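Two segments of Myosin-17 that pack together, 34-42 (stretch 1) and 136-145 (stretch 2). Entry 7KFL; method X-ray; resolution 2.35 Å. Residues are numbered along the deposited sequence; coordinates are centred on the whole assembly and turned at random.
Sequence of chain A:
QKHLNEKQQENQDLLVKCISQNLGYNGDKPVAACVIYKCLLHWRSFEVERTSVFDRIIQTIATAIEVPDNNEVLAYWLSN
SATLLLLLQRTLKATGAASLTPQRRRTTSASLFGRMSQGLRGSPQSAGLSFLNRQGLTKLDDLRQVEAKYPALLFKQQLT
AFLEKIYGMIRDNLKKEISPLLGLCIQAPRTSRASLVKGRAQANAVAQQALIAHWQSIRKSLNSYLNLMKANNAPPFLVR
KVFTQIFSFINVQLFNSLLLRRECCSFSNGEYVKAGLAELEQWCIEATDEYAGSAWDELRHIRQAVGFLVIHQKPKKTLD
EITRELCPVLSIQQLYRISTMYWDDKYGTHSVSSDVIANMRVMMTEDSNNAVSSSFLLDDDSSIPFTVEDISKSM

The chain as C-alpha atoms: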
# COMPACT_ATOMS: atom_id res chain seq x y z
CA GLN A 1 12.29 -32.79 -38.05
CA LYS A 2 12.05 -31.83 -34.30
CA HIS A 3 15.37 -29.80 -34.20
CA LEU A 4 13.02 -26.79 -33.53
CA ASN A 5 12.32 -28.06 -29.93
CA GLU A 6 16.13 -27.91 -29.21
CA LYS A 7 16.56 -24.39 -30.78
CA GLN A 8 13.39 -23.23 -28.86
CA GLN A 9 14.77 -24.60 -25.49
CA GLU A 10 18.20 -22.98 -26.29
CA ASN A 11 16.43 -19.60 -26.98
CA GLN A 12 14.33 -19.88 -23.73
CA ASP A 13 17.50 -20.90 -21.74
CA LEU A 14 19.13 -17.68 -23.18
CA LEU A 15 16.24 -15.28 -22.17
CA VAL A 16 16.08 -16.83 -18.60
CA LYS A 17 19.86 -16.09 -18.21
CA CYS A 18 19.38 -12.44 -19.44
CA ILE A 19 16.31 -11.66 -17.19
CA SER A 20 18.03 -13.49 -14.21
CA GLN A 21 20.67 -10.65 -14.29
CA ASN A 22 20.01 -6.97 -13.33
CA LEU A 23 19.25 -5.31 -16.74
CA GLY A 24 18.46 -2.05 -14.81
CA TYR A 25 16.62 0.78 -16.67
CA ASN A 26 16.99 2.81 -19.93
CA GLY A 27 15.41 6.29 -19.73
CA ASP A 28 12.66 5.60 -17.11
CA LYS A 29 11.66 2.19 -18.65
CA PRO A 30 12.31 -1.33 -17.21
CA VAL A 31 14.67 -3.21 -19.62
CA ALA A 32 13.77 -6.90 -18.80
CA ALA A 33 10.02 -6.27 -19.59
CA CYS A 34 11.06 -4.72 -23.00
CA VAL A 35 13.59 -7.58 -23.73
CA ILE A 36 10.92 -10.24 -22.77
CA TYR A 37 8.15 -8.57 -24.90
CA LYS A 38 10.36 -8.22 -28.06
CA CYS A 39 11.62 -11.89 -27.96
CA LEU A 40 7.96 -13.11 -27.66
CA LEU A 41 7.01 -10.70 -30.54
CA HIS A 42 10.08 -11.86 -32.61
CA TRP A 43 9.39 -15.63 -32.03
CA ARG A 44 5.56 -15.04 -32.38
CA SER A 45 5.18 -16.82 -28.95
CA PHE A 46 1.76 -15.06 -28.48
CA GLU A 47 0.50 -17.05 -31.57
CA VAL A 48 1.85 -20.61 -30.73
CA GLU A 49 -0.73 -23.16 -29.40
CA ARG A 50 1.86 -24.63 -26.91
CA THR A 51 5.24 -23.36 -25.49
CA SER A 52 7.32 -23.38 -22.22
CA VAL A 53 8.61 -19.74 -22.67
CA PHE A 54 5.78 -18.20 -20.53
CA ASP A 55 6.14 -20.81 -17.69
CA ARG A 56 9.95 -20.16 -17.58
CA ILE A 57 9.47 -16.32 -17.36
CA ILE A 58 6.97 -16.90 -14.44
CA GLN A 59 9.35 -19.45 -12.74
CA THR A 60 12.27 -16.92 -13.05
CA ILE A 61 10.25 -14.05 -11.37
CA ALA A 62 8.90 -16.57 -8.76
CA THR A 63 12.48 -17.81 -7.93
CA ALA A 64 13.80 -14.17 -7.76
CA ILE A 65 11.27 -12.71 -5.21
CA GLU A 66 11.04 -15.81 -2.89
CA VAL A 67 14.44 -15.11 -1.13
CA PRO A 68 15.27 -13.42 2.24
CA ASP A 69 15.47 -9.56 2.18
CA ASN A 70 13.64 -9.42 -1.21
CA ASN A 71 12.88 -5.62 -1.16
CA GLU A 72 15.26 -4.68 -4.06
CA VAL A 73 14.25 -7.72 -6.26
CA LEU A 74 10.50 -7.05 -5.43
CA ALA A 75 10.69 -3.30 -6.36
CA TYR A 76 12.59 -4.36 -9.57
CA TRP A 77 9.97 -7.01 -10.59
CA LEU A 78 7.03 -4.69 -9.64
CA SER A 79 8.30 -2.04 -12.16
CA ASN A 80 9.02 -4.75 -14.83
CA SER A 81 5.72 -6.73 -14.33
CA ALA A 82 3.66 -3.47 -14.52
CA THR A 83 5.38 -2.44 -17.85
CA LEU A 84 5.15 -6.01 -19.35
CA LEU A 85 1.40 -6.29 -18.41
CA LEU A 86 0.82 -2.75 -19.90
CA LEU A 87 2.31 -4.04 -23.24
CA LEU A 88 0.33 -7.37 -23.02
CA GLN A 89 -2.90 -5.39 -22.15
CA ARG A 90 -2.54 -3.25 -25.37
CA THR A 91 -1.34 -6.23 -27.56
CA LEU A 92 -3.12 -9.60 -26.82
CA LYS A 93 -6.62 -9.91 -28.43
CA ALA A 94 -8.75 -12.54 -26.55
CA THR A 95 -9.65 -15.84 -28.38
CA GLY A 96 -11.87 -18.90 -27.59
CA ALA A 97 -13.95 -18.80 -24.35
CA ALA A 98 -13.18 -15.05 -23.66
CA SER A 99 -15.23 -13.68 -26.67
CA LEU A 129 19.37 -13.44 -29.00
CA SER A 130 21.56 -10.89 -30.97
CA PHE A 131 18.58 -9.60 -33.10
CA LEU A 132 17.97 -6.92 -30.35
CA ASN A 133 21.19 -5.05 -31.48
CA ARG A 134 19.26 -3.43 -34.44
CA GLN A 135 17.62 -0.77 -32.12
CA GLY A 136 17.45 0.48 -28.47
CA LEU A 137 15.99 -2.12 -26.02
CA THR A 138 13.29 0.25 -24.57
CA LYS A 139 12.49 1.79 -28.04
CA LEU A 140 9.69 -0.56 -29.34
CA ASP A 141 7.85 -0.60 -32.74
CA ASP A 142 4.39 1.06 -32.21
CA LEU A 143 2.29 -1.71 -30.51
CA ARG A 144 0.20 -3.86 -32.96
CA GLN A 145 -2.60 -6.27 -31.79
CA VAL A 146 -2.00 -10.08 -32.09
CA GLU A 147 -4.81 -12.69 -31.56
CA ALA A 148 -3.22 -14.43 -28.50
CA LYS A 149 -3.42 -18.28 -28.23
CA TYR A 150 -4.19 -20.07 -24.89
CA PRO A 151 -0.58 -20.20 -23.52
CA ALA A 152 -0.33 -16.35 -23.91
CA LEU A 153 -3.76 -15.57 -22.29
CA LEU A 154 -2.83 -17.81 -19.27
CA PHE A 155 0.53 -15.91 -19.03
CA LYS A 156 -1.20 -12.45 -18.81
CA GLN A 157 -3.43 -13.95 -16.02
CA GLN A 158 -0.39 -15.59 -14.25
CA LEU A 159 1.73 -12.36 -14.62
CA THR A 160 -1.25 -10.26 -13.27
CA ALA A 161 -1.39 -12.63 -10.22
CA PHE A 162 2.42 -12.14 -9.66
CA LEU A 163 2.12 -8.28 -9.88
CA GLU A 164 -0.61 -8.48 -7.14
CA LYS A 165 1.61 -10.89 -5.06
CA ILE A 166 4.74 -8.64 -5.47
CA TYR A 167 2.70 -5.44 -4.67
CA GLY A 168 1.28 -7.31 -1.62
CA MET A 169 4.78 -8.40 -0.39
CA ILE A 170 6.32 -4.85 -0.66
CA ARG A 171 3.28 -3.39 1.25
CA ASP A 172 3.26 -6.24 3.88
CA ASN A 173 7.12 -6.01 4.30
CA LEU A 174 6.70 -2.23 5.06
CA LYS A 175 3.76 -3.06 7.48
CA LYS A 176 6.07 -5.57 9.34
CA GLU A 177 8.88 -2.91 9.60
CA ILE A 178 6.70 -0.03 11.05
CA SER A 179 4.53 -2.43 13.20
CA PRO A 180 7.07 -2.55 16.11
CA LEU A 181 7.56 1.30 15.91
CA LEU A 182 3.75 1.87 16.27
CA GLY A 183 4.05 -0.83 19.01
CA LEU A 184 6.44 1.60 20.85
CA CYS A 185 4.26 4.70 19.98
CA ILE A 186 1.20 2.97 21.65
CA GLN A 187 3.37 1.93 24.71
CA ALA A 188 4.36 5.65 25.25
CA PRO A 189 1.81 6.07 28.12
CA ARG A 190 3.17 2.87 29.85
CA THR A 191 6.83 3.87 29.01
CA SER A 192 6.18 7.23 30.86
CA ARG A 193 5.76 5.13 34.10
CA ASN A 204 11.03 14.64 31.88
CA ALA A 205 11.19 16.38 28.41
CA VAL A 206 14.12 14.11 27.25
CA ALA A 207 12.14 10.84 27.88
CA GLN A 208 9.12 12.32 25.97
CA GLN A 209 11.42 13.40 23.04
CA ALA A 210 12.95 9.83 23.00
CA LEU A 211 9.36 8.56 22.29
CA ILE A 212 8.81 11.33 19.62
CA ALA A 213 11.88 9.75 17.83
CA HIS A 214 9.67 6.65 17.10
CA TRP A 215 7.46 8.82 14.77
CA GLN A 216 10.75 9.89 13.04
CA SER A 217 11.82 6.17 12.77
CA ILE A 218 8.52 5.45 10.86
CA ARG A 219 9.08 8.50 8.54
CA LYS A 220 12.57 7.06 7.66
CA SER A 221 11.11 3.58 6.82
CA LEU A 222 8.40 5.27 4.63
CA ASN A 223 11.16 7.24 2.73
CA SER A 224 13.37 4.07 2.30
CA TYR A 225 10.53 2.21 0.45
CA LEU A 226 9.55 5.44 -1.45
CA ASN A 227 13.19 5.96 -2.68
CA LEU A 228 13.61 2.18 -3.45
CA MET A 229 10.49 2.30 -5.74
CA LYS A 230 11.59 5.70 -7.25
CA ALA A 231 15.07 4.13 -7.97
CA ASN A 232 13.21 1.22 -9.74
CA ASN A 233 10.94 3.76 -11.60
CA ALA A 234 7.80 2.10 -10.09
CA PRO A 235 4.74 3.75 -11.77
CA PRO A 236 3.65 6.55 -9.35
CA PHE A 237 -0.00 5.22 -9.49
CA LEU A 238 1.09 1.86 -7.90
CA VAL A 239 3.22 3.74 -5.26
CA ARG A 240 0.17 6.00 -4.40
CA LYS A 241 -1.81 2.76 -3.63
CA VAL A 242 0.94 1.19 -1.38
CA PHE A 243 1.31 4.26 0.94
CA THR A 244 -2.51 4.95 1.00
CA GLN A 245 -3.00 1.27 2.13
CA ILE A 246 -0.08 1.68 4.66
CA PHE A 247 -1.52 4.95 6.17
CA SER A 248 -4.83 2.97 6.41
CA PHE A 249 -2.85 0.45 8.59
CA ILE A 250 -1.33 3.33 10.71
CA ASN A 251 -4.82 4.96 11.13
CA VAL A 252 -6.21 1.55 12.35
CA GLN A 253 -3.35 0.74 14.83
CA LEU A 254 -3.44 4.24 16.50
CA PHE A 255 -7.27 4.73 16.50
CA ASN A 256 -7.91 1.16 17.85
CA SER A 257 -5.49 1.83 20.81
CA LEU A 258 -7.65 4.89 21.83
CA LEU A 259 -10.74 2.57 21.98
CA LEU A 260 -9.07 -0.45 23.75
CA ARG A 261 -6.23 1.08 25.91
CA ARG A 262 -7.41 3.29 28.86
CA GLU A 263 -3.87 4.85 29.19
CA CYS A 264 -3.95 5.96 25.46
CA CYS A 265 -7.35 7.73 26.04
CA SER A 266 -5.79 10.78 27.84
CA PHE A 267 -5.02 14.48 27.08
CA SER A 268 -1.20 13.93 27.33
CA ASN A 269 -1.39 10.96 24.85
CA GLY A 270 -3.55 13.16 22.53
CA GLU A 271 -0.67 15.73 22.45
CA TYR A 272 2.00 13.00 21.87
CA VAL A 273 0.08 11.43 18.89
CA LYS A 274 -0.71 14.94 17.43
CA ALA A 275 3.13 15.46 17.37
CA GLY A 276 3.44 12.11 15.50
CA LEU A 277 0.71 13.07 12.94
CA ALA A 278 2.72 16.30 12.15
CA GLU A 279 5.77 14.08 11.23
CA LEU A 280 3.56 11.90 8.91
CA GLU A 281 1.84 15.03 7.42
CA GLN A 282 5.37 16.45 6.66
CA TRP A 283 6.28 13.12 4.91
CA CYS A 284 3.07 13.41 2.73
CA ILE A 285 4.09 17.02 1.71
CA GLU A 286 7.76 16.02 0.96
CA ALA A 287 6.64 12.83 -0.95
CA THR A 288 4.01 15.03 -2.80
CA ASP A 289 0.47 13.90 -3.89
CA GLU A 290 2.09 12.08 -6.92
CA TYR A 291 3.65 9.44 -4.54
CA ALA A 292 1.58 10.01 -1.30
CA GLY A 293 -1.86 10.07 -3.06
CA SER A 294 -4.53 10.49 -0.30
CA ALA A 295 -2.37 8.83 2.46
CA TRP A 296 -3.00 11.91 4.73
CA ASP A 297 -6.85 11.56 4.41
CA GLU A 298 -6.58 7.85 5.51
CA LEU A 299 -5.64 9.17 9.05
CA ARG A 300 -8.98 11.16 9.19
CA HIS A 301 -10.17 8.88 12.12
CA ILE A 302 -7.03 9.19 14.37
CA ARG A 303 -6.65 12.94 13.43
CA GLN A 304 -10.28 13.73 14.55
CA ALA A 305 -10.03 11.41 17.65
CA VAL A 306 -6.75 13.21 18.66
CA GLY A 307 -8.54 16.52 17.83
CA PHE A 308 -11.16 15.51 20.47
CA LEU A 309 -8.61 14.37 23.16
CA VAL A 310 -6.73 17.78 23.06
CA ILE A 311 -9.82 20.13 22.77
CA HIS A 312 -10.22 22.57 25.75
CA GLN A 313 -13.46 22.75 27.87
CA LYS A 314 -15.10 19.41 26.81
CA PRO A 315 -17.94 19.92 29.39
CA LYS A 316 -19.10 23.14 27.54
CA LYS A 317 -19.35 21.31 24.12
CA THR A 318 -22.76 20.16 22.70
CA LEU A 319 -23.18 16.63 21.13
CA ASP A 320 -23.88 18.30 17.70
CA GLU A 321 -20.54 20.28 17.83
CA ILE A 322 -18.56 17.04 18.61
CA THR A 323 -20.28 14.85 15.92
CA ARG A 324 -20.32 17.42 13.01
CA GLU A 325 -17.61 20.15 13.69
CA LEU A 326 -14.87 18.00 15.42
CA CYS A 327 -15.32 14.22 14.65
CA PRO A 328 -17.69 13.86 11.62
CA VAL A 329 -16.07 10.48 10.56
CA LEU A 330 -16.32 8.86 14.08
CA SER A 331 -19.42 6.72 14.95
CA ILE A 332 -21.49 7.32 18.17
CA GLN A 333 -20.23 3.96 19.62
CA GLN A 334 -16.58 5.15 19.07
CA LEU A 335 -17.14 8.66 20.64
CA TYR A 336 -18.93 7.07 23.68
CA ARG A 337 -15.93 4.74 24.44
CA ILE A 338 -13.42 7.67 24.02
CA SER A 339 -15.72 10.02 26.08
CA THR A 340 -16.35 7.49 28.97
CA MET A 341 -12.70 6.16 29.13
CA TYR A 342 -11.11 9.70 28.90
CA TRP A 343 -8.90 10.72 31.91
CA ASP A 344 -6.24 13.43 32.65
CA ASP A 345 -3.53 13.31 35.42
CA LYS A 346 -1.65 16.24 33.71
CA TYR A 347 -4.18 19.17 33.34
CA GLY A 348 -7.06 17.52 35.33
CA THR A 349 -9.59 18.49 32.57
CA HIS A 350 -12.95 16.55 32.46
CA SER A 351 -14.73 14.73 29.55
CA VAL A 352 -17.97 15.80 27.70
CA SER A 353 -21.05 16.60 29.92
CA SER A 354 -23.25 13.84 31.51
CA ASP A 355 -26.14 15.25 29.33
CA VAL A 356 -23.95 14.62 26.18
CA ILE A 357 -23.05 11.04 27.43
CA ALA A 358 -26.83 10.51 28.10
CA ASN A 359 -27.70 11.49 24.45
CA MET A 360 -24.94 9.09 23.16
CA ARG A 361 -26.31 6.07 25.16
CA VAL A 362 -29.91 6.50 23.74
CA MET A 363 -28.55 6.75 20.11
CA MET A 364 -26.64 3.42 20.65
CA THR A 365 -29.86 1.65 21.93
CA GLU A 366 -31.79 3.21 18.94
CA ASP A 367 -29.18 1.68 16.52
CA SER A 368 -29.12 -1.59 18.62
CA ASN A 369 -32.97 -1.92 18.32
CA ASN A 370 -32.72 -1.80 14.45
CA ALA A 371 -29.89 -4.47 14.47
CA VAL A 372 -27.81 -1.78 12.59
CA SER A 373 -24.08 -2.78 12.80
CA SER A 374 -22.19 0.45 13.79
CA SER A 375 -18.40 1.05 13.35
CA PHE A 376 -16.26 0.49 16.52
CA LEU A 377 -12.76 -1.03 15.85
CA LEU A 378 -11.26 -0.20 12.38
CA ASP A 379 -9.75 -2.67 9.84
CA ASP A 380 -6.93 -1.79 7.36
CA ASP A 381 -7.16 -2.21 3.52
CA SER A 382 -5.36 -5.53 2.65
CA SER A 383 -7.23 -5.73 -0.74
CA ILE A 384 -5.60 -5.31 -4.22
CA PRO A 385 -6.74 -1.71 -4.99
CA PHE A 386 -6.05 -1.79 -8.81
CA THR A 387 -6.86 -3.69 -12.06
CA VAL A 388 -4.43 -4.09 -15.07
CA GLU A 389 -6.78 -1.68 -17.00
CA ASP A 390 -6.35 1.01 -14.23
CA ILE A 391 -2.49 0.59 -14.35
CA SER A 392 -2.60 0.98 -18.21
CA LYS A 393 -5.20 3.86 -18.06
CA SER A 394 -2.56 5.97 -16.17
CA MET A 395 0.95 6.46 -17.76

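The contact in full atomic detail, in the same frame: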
# COMPACT_ATOMS: atom_id res chain seq x y z
N CYS A 34 10.90 -5.09 -21.56
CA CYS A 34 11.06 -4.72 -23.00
C CYS A 34 11.77 -5.85 -23.75
O CYS A 34 11.33 -6.18 -24.87
CB CYS A 34 11.83 -3.42 -23.15
SG CYS A 34 10.92 -1.97 -22.56
N VAL A 35 12.82 -6.43 -23.16
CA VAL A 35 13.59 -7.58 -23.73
C VAL A 35 12.65 -8.79 -23.86
O VAL A 35 12.64 -9.40 -24.95
CB VAL A 35 14.82 -7.91 -22.87
CG1 VAL A 35 15.43 -9.26 -23.22
CG2 VAL A 35 15.87 -6.81 -22.97
N ILE A 36 11.90 -9.11 -22.80
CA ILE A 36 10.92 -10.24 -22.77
C ILE A 36 9.92 -10.05 -23.92
O ILE A 36 9.81 -10.96 -24.75
CB ILE A 36 10.22 -10.35 -21.40
CG1 ILE A 36 11.16 -10.92 -20.33
CG2 ILE A 36 8.94 -11.16 -21.50
CD1 ILE A 36 10.70 -10.67 -18.91
N TYR A 37 9.24 -8.90 -23.95
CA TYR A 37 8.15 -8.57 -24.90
C TYR A 37 8.62 -8.76 -26.35
O TYR A 37 7.89 -9.38 -27.14
CB TYR A 37 7.66 -7.13 -24.70
CG TYR A 37 6.56 -6.72 -25.64
CD1 TYR A 37 5.32 -7.35 -25.61
CD2 TYR A 37 6.74 -5.71 -26.58
CE1 TYR A 37 4.30 -6.99 -26.47
CE2 TYR A 37 5.73 -5.34 -27.44
CZ TYR A 37 4.50 -5.98 -27.39
OH TYR A 37 3.50 -5.62 -28.24
N LYS A 38 9.81 -8.25 -26.67
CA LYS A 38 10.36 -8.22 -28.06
C LYS A 38 10.69 -9.64 -28.54
O LYS A 38 10.34 -9.96 -29.69
CB LYS A 38 11.59 -7.30 -28.12
CG LYS A 38 11.25 -5.82 -28.05
CD LYS A 38 12.40 -4.92 -28.38
CE LYS A 38 11.97 -3.48 -28.55
NZ LYS A 38 13.13 -2.56 -28.48
N CYS A 39 11.34 -10.45 -27.70
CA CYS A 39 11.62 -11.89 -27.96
C CYS A 39 10.32 -12.61 -28.32
O CYS A 39 10.29 -13.29 -29.37
CB CYS A 39 12.27 -12.56 -26.76
SG CYS A 39 13.96 -11.99 -26.43
N LEU A 40 9.29 -12.46 -27.49
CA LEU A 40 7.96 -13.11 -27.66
C LEU A 40 7.32 -12.62 -28.96
O LEU A 40 6.64 -13.42 -29.63
CB LEU A 40 7.08 -12.81 -26.45
CG LEU A 40 7.57 -13.33 -25.10
CD1 LEU A 40 6.57 -13.01 -24.00
CD2 LEU A 40 7.86 -14.82 -25.13
N LEU A 41 7.53 -11.34 -29.30
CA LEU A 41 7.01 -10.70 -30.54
C LEU A 41 7.80 -11.22 -31.74
O LEU A 41 7.17 -11.54 -32.77
CB LEU A 41 7.11 -9.18 -30.40
CG LEU A 41 6.08 -8.37 -31.18
CD1 LEU A 41 4.67 -8.61 -30.65
CD2 LEU A 41 6.41 -6.88 -31.12
N HIS A 42 9.13 -11.33 -31.59
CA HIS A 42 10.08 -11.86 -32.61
C HIS A 42 9.73 -13.32 -32.94
O HIS A 42 9.53 -13.63 -34.13
CB HIS A 42 11.52 -11.69 -32.12
CG HIS A 42 12.56 -12.10 -33.12
ND1 HIS A 42 12.77 -11.41 -34.30
CD2 HIS A 42 13.46 -13.11 -33.11
CE1 HIS A 42 13.74 -11.98 -34.97
NE2 HIS A 42 14.18 -13.03 -34.26
N GLY A 136 17.45 0.33 -29.94
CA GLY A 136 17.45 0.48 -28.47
C GLY A 136 16.42 -0.43 -27.82
O GLY A 136 15.30 -0.53 -28.36
N LEU A 137 16.78 -1.05 -26.69
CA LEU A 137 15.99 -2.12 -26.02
C LEU A 137 14.61 -1.59 -25.62
O LEU A 137 13.63 -2.34 -25.80
CB LEU A 137 16.77 -2.61 -24.79
CG LEU A 137 17.82 -3.69 -25.05
CD1 LEU A 137 18.55 -3.47 -26.36
CD2 LEU A 137 18.82 -3.75 -23.90
N THR A 138 14.53 -0.36 -25.12
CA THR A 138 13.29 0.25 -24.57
C THR A 138 12.53 1.03 -25.66
O THR A 138 11.38 1.41 -25.40
CB THR A 138 13.61 1.12 -23.35
OG1 THR A 138 14.57 2.11 -23.74
CG2 THR A 138 14.14 0.31 -22.19
N LYS A 139 13.15 1.24 -26.83
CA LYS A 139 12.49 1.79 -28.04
C LYS A 139 11.81 0.63 -28.78
O LYS A 139 12.55 -0.20 -29.35
CB LYS A 139 13.49 2.50 -28.95
CG LYS A 139 12.95 2.93 -30.31
CD LYS A 139 11.63 3.68 -30.25
CE LYS A 139 11.16 4.19 -31.60
NZ LYS A 139 9.71 4.49 -31.60
N LEU A 140 10.48 0.58 -28.78
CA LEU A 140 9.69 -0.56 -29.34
C LEU A 140 8.79 -0.07 -30.47
O LEU A 140 8.17 1.01 -30.32
CB LEU A 140 8.89 -1.25 -28.22
CG LEU A 140 8.63 -0.45 -26.95
CD1 LEU A 140 7.42 0.46 -27.11
CD2 LEU A 140 8.42 -1.38 -25.76
N ASP A 141 8.73 -0.83 -31.57
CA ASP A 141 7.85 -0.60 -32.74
C ASP A 141 6.42 -0.41 -32.23
O ASP A 141 5.98 -1.24 -31.41
CB ASP A 141 7.94 -1.76 -33.74
CG ASP A 141 7.12 -1.56 -35.01
OD1 ASP A 141 7.10 -0.43 -35.53
OD2 ASP A 141 6.50 -2.55 -35.46
N ASP A 142 5.74 0.65 -32.69
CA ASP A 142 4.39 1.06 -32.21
C ASP A 142 3.52 -0.19 -32.09
O ASP A 142 3.38 -0.91 -33.10
CB ASP A 142 3.77 2.13 -33.11
CG ASP A 142 2.99 3.20 -32.36
OD1 ASP A 142 2.37 2.85 -31.33
OD2 ASP A 142 3.01 4.36 -32.79
N LEU A 143 2.97 -0.44 -30.89
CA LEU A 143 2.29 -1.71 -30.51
C LEU A 143 1.22 -2.05 -31.55
O LEU A 143 0.43 -1.15 -31.91
CB LEU A 143 1.66 -1.55 -29.12
CG LEU A 143 2.63 -1.24 -27.97
CD1 LEU A 143 1.88 -1.17 -26.65
CD2 LEU A 143 3.75 -2.27 -27.89
N ARG A 144 1.20 -3.31 -32.00
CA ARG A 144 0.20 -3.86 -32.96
C ARG A 144 -0.45 -5.10 -32.33
O ARG A 144 0.28 -5.93 -31.76
CB ARG A 144 0.85 -4.16 -34.31
CG ARG A 144 2.01 -5.14 -34.25
CD ARG A 144 2.85 -5.14 -35.52
NE ARG A 144 4.14 -5.79 -35.30
CZ ARG A 144 4.33 -7.11 -35.23
NH1 ARG A 144 3.31 -7.95 -35.34
NH2 ARG A 144 5.55 -7.58 -35.03
N GLN A 145 -1.78 -5.20 -32.42
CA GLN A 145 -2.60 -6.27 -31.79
C GLN A 145 -2.27 -7.61 -32.44
O GLN A 145 -2.14 -7.65 -33.68
CB GLN A 145 -4.10 -5.96 -31.94
CG GLN A 145 -4.54 -4.68 -31.25
CD GLN A 145 -5.22 -4.93 -29.93
OE1 GLN A 145 -6.44 -5.09 -29.85
NE2 GLN A 145 -4.44 -4.96 -28.86

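The most unusual feature of this contact is a lysine that ends in a nest of backbone carbonyls. Lys38 reaches from a helix to an irregular segment and finds no acidic partner there. Its NZ donates a hydrogen bond to Leu137 O at 2.7 Å and another to Lys139 O at 2.6 Å. Gly136 O also lies close, 3.0 Å from Lys38 NZ, but the angle is poor and the pair is not a hydrogen bond. Carbonyl oxygens carry partial negative charge, so they suit an ammonium group even without a carboxylate.

The lysine side chain is extended to make this reach. Its chi1 is m, and chi2, chi3 and chi4 are all t. The CA-to-CB bond already points toward the other segment. The aliphatic part packs as well: Lys38 CE is 3.8 Å from Leu140 CA and 3.8 Å from Leu140 CB. One side chain therefore combines polar and apolar contact.

Lys139 N makes a weak hydrogen bond to Gly136 O at 3.2 Å, within the segment whose Leu137 and Lys139 carbonyls accept from Lys38. The side chain of Lys139 itself starts away from the helix, so this residue takes part chiefly through its backbone.

Stretch 1 is helical throughout, and the helix runs on beyond both of its ends. Cys34, Tyr37, Lys38 and Leu41 direct CA-to-CB toward the partner. Their spacing of three, one and three residues is that of one helix face. Ile36, Cys39 and Leu40 make no contact here. Within the helix, Lys38 N bonds to Cys34 O at 3.1 Å and Leu41 N to Tyr37 O at 2.9 Å, so backbone bonds link residues of the contacting face.

Near Cys34 the two backbones come close, with its CA 5.7 Å from Thr138 CA. Cys34 CB lies 3.4 Å from Leu137 O, the same oxygen that accepts from Lys38. Cys34 SG is 3.8 Å from Thr138 CA and 4.1 Å from Leu140 CD2. Thr138 turns its CA-to-CB bond away overall, yet the side chain still touches: its CG2 is 4.0 Å from Cys34 SG. Beside this, Val35 CG2 meets Leu137 CG at 4.2 Å, an apolar contact made by two residues that both point sideways.

Farther along, the backbones are more widely separated, and Leu41 CA is 10.0 Å from Arg144 CA. Long side chains cover the gap. Tyr37 CE2 is 3.7 Å from Leu143 CD2, and Tyr37 OH is 3.4 Å from the same methyl. The tyrosine hydroxyl is hydrogen-bonded elsewhere in the structure. Arg144 leaves its backbone sideways, but its end comes nearer, bringing NH2 to 4.0 Å from Leu41 CG. This is packing of a guanidinium against an aliphatic side chain.

The two segments together bury 511 Å². Touching residues are at least 98 positions apart in sequence.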